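Local coordinates for protein hypoxanthine-guanine phosphoribosyltransferase (Leishmania tarentolae, PDB 1PZM) that probably converts guanine and hypoxanthine to GMP and IMP by transferring the 5-phosphoribosyl group from phosphoribosyl pyrophosphate in purine salvage, at residues M122-I127 against K150-L155. Numbering follows the deposited sequence.
Sequences MLVEDI and KTVVLL. With 5GP (guanosine-5'-monophosphate), chain C.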
loop_
_atom_site.group_PDB
_atom_site.type_symbol
_atom_site.label_atom_id
_atom_site.label_comp_id
_atom_site.label_asym_id
_atom_site.label_seq_id
_atom_site.Cartn_x
_atom_site.Cartn_y
_atom_site.Cartn_z
ATOM N N MET A 122 -10.660 -10.836 5.094
ATOM C CA MET A 122 -9.745 -11.538 4.218
ATOM C C MET A 122 -8.324 -11.085 4.493
ATOM O O MET A 122 -7.972 -9.870 4.294
ATOM C CB MET A 122 -10.070 -11.245 2.757
ATOM C CG MET A 122 -9.159 -12.057 1.814
ATOM S SD MET A 122 -9.678 -12.036 0.117
ATOM C CE MET A 122 -11.153 -13.198 0.316
ATOM N N LEU A 123 -7.496 -12.034 4.934
ATOM C CA LEU A 123 -6.088 -11.732 5.178
ATOM C C LEU A 123 -5.370 -11.729 3.851
ATOM O O LEU A 123 -5.542 -12.675 3.025
ATOM C CB LEU A 123 -5.433 -12.768 6.108
ATOM C CG LEU A 123 -5.821 -12.684 7.588
ATOM C CD1 LEU A 123 -5.424 -13.939 8.327
ATOM C CD2 LEU A 123 -5.177 -11.450 8.213
ATOM N N VAL A 124 -4.555 -10.682 3.640
ATOM C CA VAL A 124 -3.910 -10.463 2.353
ATOM C C VAL A 124 -2.397 -10.557 2.578
ATOM O O VAL A 124 -1.820 -9.790 3.318
ATOM C CB VAL A 124 -4.254 -9.072 1.723
ATOM C CG1 VAL A 124 -3.454 -8.888 0.411
ATOM C CG2 VAL A 124 -5.770 -8.942 1.454
ATOM N N GLU A 125 -1.771 -11.547 1.939
ATOM C CA GLU A 125 -0.351 -11.806 2.164
ATOM C C GLU A 125 0.420 -11.774 0.860
ATOM O O GLU A 125 -0.087 -12.222 -0.191
ATOM C CB GLU A 125 -0.194 -13.209 2.720
ATOM C CG GLU A 125 -0.550 -13.373 4.152
ATOM C CD GLU A 125 0.678 -13.382 5.030
ATOM O OE1 GLU A 125 1.466 -12.396 4.999
ATOM O OE2 GLU A 125 0.861 -14.421 5.724
ATOM N N ASP A 126 1.671 -11.335 0.925
ATOM C CA ASP A 126 2.488 -11.388 -0.289
ATOM C C ASP A 126 2.992 -12.808 -0.587
ATOM O O ASP A 126 2.872 -13.298 -1.725
ATOM C CB ASP A 126 3.656 -10.414 -0.218
ATOM C CG ASP A 126 4.388 -10.473 1.085
ATOM O OD1 ASP A 126 4.068 -11.279 1.976
ATOM O OD2 ASP A 126 5.356 -9.730 1.319
ATOM N N ILE A 127 3.530 -13.472 0.412
ATOM C CA ILE A 127 4.171 -14.770 0.208
ATOM C C ILE A 127 4.076 -15.575 1.481
ATOM O O ILE A 127 4.242 -15.044 2.584
ATOM C CB ILE A 127 5.646 -14.610 -0.357
ATOM C CG1 ILE A 127 6.245 -15.982 -0.693
ATOM C CG2 ILE A 127 6.572 -13.784 0.586
ATOM C CD1 ILE A 127 7.284 -15.897 -1.826
ATOM N N LYS A 150 -11.063 -15.552 5.394
ATOM C CA LYS A 150 -10.444 -16.219 4.262
ATOM C C LYS A 150 -9.045 -15.608 4.063
ATOM O O LYS A 150 -8.754 -14.533 4.610
ATOM C CB LYS A 150 -11.273 -16.095 2.970
ATOM C CG LYS A 150 -12.652 -16.818 2.941
ATOM C CD LYS A 150 -12.572 -18.356 2.841
ATOM C CE LYS A 150 -13.938 -18.979 3.215
ATOM N NZ LYS A 150 -13.812 -20.393 3.753
ATOM N N THR A 151 -8.180 -16.331 3.336
ATOM C CA THR A 151 -6.834 -15.858 3.074
ATOM C C THR A 151 -6.563 -15.817 1.610
ATOM O O THR A 151 -6.849 -16.814 0.872
ATOM C CB THR A 151 -5.790 -16.781 3.733
ATOM O OG1 THR A 151 -6.034 -18.166 3.306
ATOM C CG2 THR A 151 -5.970 -16.811 5.228
ATOM N N VAL A 152 -5.947 -14.721 1.177
ATOM C CA VAL A 152 -5.471 -14.651 -0.202
ATOM C C VAL A 152 -3.952 -14.384 -0.169
ATOM O O VAL A 152 -3.474 -13.523 0.612
ATOM C CB VAL A 152 -6.235 -13.563 -1.018
ATOM C CG1 VAL A 152 -6.147 -12.150 -0.321
ATOM C CG2 VAL A 152 -5.724 -13.495 -2.473
ATOM N N VAL A 153 -3.194 -15.101 -1.001
ATOM C CA VAL A 153 -1.727 -15.011 -0.973
ATOM C C VAL A 153 -1.251 -14.894 -2.417
ATOM O O VAL A 153 -1.650 -15.741 -3.258
ATOM C CB VAL A 153 -1.129 -16.371 -0.336
ATOM C CG1 VAL A 153 0.411 -16.418 -0.408
ATOM C CG2 VAL A 153 -1.569 -16.542 1.143
ATOM N N LEU A 154 -0.339 -13.967 -2.712
ATOM C CA LEU A 154 0.079 -13.832 -4.129
ATOM C C LEU A 154 0.953 -15.009 -4.510
ATOM O O LEU A 154 0.720 -15.679 -5.539
ATOM C CB LEU A 154 0.804 -12.475 -4.417
ATOM C CG LEU A 154 1.323 -12.258 -5.853
ATOM C CD1 LEU A 154 0.216 -12.378 -6.932
ATOM C CD2 LEU A 154 2.069 -10.887 -5.936
ATOM N N LEU A 155 1.943 -15.293 -3.646
ATOM C CA LEU A 155 2.925 -16.326 -3.932
ATOM C C LEU A 155 2.872 -17.352 -2.836
ATOM O O LEU A 155 3.206 -17.088 -1.692
ATOM C CB LEU A 155 4.334 -15.728 -4.004
ATOM C CG LEU A 155 4.578 -14.668 -5.056
ATOM C CD1 LEU A 155 6.034 -14.258 -4.932
ATOM C CD2 LEU A 155 4.270 -15.287 -6.461
HETATM P P 5GP C . 6.626 -17.902 6.888
HETATM O O1P 5GP C . 5.567 -18.419 5.977
HETATM O O2P 5GP C . 7.714 -18.889 7.118
HETATM O O3P 5GP C . 5.950 -17.691 8.192
HETATM O "O5'" 5GP C . 7.191 -16.521 6.298
HETATM C "C5'" 5GP C . 8.126 -15.696 7.007
HETATM C "C4'" 5GP C . 8.220 -14.256 6.419
HETATM O "O4'" 5GP C . 9.081 -14.156 5.274
HETATM C "C3'" 5GP C . 6.894 -13.646 5.975
HETATM O "O3'" 5GP C . 6.818 -12.256 6.304
HETATM C "C2'" 5GP C . 6.951 -13.839 4.468
HETATM O "O2'" 5GP C . 6.082 -12.948 3.831
HETATM C "C1'" 5GP C . 8.436 -13.655 4.117
HETATM N N9 5GP C . 8.869 -14.483 2.952
HETATM C C8 5GP C . 8.973 -15.881 2.814
HETATM N N7 5GP C . 9.544 -16.185 1.567
HETATM C C5 5GP C . 10.010 -14.974 1.105
HETATM C C6 5GP C . 10.657 -14.624 -0.087
HETATM O O6 5GP C . 10.891 -15.495 -0.982
HETATM N N1 5GP C . 11.018 -13.295 -0.306
HETATM C C2 5GP C . 10.750 -12.334 0.670
HETATM N N2 5GP C . 11.108 -11.062 0.510
HETATM N N3 5GP C . 10.102 -12.675 1.824
HETATM C C4 5GP C . 9.745 -13.995 2.029
#
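Val152 meets two side chains of the neighbouring strand through its CG1, which lies 3.6 Å from Met122 SD and 3.7 Å from Val124 CG2. Met122 runs across it at about a right angle, with CG anti to the backbone N (chi1 -176°) and a turn about the CG-SD bond that brings CE to Lys150 CB. Val124 instead lies alongside Val152, pointing the same way. Helix 69-81 covers this valine pair, through Phe71 and Thr72 on Val124 and Leu75 on Val152, while Ile44 and Tyr48 of helix 30-48 pack on Met122. On the other face, Glu125 CB meets Val153 CG2 at 3.9 Å. Between the two faces the backbones pair in parallel: Lys150 O accepts from Leu123 N, Leu123 O from Val152 N at 2.8 Å and almost straight (174°), and Val152 O from Glu125 N. These are central strands of the type I phosphoribosyltransferase fold, linked by a right-handed crossover through helix 132-142, and both turn a corner at their C-terminal ends, where Asp126 and Ile127 line the nucleotide site. At the bend, Asp126 O accepts from Leu155 N at 2.9 Å. Ile127 crosses Leu155 obliquely, CD1 to CB 3.7 Å, and its CG2 branch rests 3.4 Å from N9 of the bound GMP. The ribose O2' donates a hydrogen bond to Ile127 O, and Asp126 OD1, 3.2 Å from O2', weakly accepts from Ile127 N.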